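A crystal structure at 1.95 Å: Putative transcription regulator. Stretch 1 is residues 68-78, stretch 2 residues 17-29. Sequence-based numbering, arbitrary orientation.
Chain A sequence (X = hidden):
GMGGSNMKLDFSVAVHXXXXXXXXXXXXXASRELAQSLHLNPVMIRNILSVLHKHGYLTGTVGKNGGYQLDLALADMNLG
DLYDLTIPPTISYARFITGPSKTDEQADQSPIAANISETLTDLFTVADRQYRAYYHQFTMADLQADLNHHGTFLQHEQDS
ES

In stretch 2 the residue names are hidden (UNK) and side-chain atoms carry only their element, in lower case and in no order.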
# COMPACT_ATOMS: atom_id res chain seq x y z
N TYR A 68 18.48 -23.98 7.62
CA TYR A 68 17.70 -23.18 8.55
C TYR A 68 16.84 -24.00 9.46
O TYR A 68 16.33 -25.06 9.12
CB TYR A 68 16.85 -22.18 7.78
CG TYR A 68 17.66 -21.19 6.97
CD1 TYR A 68 18.29 -20.12 7.60
CD2 TYR A 68 17.82 -21.32 5.59
CE1 TYR A 68 19.04 -19.20 6.89
CE2 TYR A 68 18.60 -20.39 4.86
CZ TYR A 68 19.21 -19.34 5.53
OH TYR A 68 20.00 -18.42 4.85
N GLN A 69 16.67 -23.48 10.66
CA GLN A 69 15.89 -24.17 11.65
C GLN A 69 15.18 -23.11 12.52
O GLN A 69 15.66 -21.98 12.73
CB GLN A 69 16.78 -25.14 12.44
CG GLN A 69 16.01 -26.06 13.39
CD GLN A 69 16.89 -27.18 13.97
OE1 GLN A 69 18.07 -26.97 14.24
NE2 GLN A 69 16.32 -28.37 14.11
N LEU A 70 13.97 -23.43 12.90
CA LEU A 70 13.18 -22.58 13.77
C LEU A 70 13.16 -23.24 15.12
O LEU A 70 12.77 -24.39 15.24
CB LEU A 70 11.75 -22.47 13.23
CG LEU A 70 10.83 -21.52 13.95
CD1 LEU A 70 11.29 -20.06 13.83
CD2 LEU A 70 9.30 -21.69 13.51
N ASP A 71 13.52 -22.48 16.15
CA ASP A 71 13.41 -22.95 17.51
C ASP A 71 12.76 -21.91 18.42
O ASP A 71 12.85 -22.04 19.64
CB ASP A 71 14.78 -23.42 18.08
CG ASP A 71 15.84 -22.31 18.12
OD1 ASP A 71 15.51 -21.12 18.02
OD2 ASP A 71 17.05 -22.63 18.25
N LEU A 72 12.09 -20.93 17.85
CA LEU A 72 11.34 -19.94 18.63
C LEU A 72 9.83 -20.10 18.35
O LEU A 72 9.43 -20.84 17.43
CB LEU A 72 11.85 -18.52 18.34
CG LEU A 72 13.34 -18.27 18.68
CD1 LEU A 72 13.79 -16.99 17.99
CD2 LEU A 72 13.58 -18.16 20.19
N ALA A 73 9.01 -19.43 19.17
CA ALA A 73 7.56 -19.55 19.12
C ALA A 73 6.98 -18.54 18.17
O ALA A 73 7.32 -17.35 18.25
CB ALA A 73 6.96 -19.33 20.51
N LEU A 74 6.04 -18.97 17.32
CA LEU A 74 5.24 -18.08 16.47
C LEU A 74 4.50 -17.01 17.29
O LEU A 74 4.32 -15.90 16.83
CB LEU A 74 4.20 -18.87 15.68
CG LEU A 74 4.60 -19.98 14.68
CD1 LEU A 74 3.52 -20.17 13.58
CD2 LEU A 74 5.94 -19.76 14.04
N ALA A 75 4.09 -17.35 18.51
CA ALA A 75 3.38 -16.39 19.36
C ALA A 75 4.28 -15.20 19.71
O ALA A 75 3.78 -14.13 19.98
CB ALA A 75 2.79 -17.07 20.63
N ASP A 76 5.59 -15.36 19.63
CA ASP A 76 6.53 -14.27 19.96
C ASP A 76 7.00 -13.43 18.77
O ASP A 76 7.85 -12.56 18.92
CB ASP A 76 7.73 -14.84 20.73
CG ASP A 76 7.30 -15.53 22.03
OD1 ASP A 76 6.51 -14.91 22.77
OD2 ASP A 76 7.74 -16.65 22.33
N MSE A 77 6.42 -13.70 17.60
CA MSE A 77 6.71 -12.98 16.36
C MSE A 77 5.54 -12.10 15.98
O MSE A 77 4.55 -12.58 15.41
CB MSE A 77 6.96 -13.96 15.25
CG MSE A 77 8.05 -14.92 15.59
SE MSE A 77 8.30 -16.26 14.19
CE MSE A 77 9.68 -17.30 15.13
N ASN A 78 5.64 -10.83 16.34
CA ASN A 78 4.68 -9.85 15.90
C ASN A 78 4.65 -9.73 14.38
O ASN A 78 5.69 -9.52 13.72
CB ASN A 78 4.98 -8.46 16.51
CG ASN A 78 3.86 -7.49 16.27
OD1 ASN A 78 3.83 -6.83 15.23
ND2 ASN A 78 2.88 -7.45 17.19
N UNK A 17 8.00 -19.29 4.78
CA UNK A 17 9.21 -19.97 5.25
C UNK A 17 9.14 -20.29 6.75
O UNK A 17 9.46 -21.41 7.18
o UNK A 17 10.66 -19.04 3.50
c UNK A 17 10.46 -19.13 4.91
N UNK A 18 8.72 -19.31 7.55
CA UNK A 18 8.50 -19.55 8.98
C UNK A 18 7.49 -20.68 9.22
O UNK A 18 7.71 -21.54 10.06
c UNK A 18 8.84 -15.79 9.99
c UNK A 18 7.80 -18.62 11.22
c UNK A 18 8.09 -18.27 9.74
c UNK A 18 9.23 -17.24 9.63
N UNK A 19 6.38 -20.67 8.50
CA UNK A 19 5.40 -21.74 8.67
C UNK A 19 5.99 -23.11 8.28
O UNK A 19 5.77 -24.11 8.96
c UNK A 19 2.54 -20.59 9.62
c UNK A 19 3.28 -20.28 8.36
c UNK A 19 4.12 -21.46 7.90
c UNK A 19 2.35 -19.92 7.22
N UNK A 20 6.79 -23.14 7.23
CA UNK A 20 7.38 -24.38 6.78
C UNK A 20 8.35 -24.92 7.83
O UNK A 20 8.28 -26.11 8.22
c UNK A 20 9.83 -26.05 5.18
o UNK A 20 9.77 -29.23 3.26
c UNK A 20 8.13 -27.51 3.50
c UNK A 20 9.40 -28.01 3.79
c UNK A 20 8.57 -25.53 4.87
c UNK A 20 8.09 -24.21 5.44
c UNK A 20 10.25 -27.30 4.64
c UNK A 20 7.72 -26.28 4.04
N UNK A 21 9.21 -24.02 8.32
CA UNK A 21 10.16 -24.40 9.37
C UNK A 21 9.47 -24.84 10.69
O UNK A 21 9.96 -25.74 11.36
c UNK A 21 12.98 -24.20 7.97
c UNK A 21 11.18 -23.28 9.59
c UNK A 21 12.92 -21.77 8.54
c UNK A 21 12.10 -23.00 8.37
N UNK A 22 8.35 -24.22 11.03
CA UNK A 22 7.54 -24.60 12.19
C UNK A 22 7.03 -26.05 12.03
O UNK A 22 6.83 -26.71 13.02
o UNK A 22 5.81 -23.81 14.65
o UNK A 22 4.29 -24.49 13.21
c UNK A 22 6.34 -23.64 12.35
c UNK A 22 5.41 -24.02 13.48
N UNK A 23 6.82 -26.52 10.80
CA UNK A 23 6.33 -27.90 10.55
C UNK A 23 7.46 -28.90 10.58
O UNK A 23 7.23 -30.10 10.55
c UNK A 23 5.54 -27.97 9.20
N UNK A 24 8.70 -28.44 10.66
CA UNK A 24 9.84 -29.32 10.54
C UNK A 24 10.90 -28.92 11.56
O UNK A 24 12.07 -28.80 11.22
c UNK A 24 7.92 -29.87 6.54
n UNK A 24 8.29 -31.11 6.77
n UNK A 24 8.62 -29.07 7.32
c UNK A 24 9.48 -29.83 8.09
c UNK A 24 10.39 -29.24 9.12
c UNK A 24 9.25 -31.12 7.75
N UNK A 25 10.48 -28.75 12.81
CA UNK A 25 11.38 -28.24 13.86
C UNK A 25 12.48 -29.23 14.22
O UNK A 25 13.48 -28.82 14.77
n UNK A 25 7.75 -22.87 16.33
c UNK A 25 8.50 -23.94 16.52
c UNK A 25 8.87 -26.37 16.12
c UNK A 25 10.62 -27.85 15.13
n UNK A 25 9.59 -23.82 17.23
n UNK A 25 8.13 -25.12 16.00
c UNK A 25 9.89 -26.55 15.01
N UNK A 26 12.30 -30.50 13.88
CA UNK A 26 13.34 -31.52 14.04
C UNK A 26 14.46 -31.52 12.97
O UNK A 26 15.29 -32.39 12.97
c UNK A 26 11.95 -33.27 12.68
o UNK A 26 11.74 -32.39 11.78
o UNK A 26 11.59 -34.46 12.49
c UNK A 26 12.68 -32.91 14.05
N UNK A 27 14.48 -30.56 12.06
CA UNK A 27 15.24 -30.63 10.83
C UNK A 27 15.90 -29.32 10.57
O UNK A 27 15.36 -28.26 10.89
o UNK A 27 13.84 -32.19 9.65
c UNK A 27 14.29 -30.87 9.65
N UNK A 28 17.06 -29.40 9.95
CA UNK A 28 17.61 -28.30 9.21
C UNK A 28 17.10 -28.39 7.77
O UNK A 28 17.09 -29.46 7.14
c UNK A 28 19.13 -28.26 9.33
c UNK A 28 20.97 -27.95 10.99
c UNK A 28 19.51 -27.98 10.78
c UNK A 28 21.27 -27.77 12.45
n UNK A 28 20.84 -26.44 12.91
N UNK A 29 16.64 -27.26 7.27
CA UNK A 29 16.04 -27.17 5.96
C UNK A 29 16.86 -26.21 5.10
O UNK A 29 16.93 -25.00 5.38
c UNK A 29 13.77 -27.60 7.05
c UNK A 29 13.92 -26.63 4.68
c UNK A 29 14.58 -26.69 6.07
O HOH W 1 12.86 -26.00 11.52
O HOH W 2 13.62 -26.67 16.39

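Position 17 carries one carbon and then one oxygen, on a helix that begins earlier in the chain. It is Ser17, out of reach of stretch 1; a small polar side chain suits this buried place because its hydroxyl is hydrogen-bonded elsewhere in the structure.

Position 18 has four carbons, forked at the first, with one arm two carbons long: Ile18. Its CG2 lies 3.6 Å from Leu74 CD2 and 3.8 Å from the selenium, SE, of Met77 (selenomethionine), so the branch at CB places a methyl against both Leu74 and Met77.

At position 19 four carbons fork at the second, the pattern of leucine. The CA-to-CB bond of Leu19 points away, but its end comes nearer, bringing CD2 to 4.1 Å from Leu74 CD1.

Position 20 shows one carbon, then a six-carbon ring bearing an oxygen: Tyr20. Its CA-to-CB bond points away and it makes no contact with stretch 1; its hydroxyl is satisfied elsewhere in the structure.

Position 21 again has four carbons forked at the second, but here CB points toward stretch 1, 3.8 Å from Leu70 CB. This is Leu21, whose CD1 also lies 4.0 Å from Tyr68 CB; a buried, wholly apolar side chain suits this place.

Position 22 has two carbons, the second carrying two oxygens, and its CB is 3.7 Å from Leu70 CD2. This is Asp22, whose OD2 is hydrogen-bonded elsewhere in the structure.

A single carbon at position 23 identifies Ala23, exposed and pointing away; with no contact to make, it needs no reach.

Position 24 bears one carbon and a five-membered ring of three carbons and two nitrogens. His24 turns back on its own stretch, ND1 donating to Tyr20 O at 3.1 Å, and begins a type I turn ending at position 27.

Position 25 has three carbons, a nitrogen, then a carbon carrying two more nitrogens: Arg25. Its long chain reaches Leu72 O, to which NH1 donates at 3.0 Å and NH2 at 2.9 Å. Asp22 OD1 accepts from both Arg25 NE (3.0 Å) and NH2 (2.7 Å), a salt bridge that helps hold the guanidinium in place, while Leu70 CD2 lies over one of its faces.

At position 26, two carbons with two oxygens on the second give Asp26, its CA-to-CB bond pointing away; a charged group suits this exposed place. Position 27, one carbon and one oxygen, is Ser27, whose CA-to-CB bond also points away.

Position 28 has four carbons in a row ending in nitrogen: Lys28. Its NZ donates to Gln69 OE1 at 3.1 Å, a positively charged ammonium group donating to an amide oxygen. Position 29, one carbon carrying two others, is Val29, a compact buried side chain beside a backbone pairing.

The contact combines three elements. Tyr68 and Val29 form a single antiparallel bridge, Val29 N to Tyr68 O and Tyr68 N to Val29 O both measuring 2.9 Å. Leu70, Leu74 and Met77 pack against the helix. Polar links complete it: Gln69 NE2 donates to Arg25 O at 3.0 Å, Arg25 holds the Leu72 carbonyl, and one water donates to both Arg25 O and Leu70 O, at 2.7 Å each.

Stretch 2 17-29: SILYLDAHRDSKV
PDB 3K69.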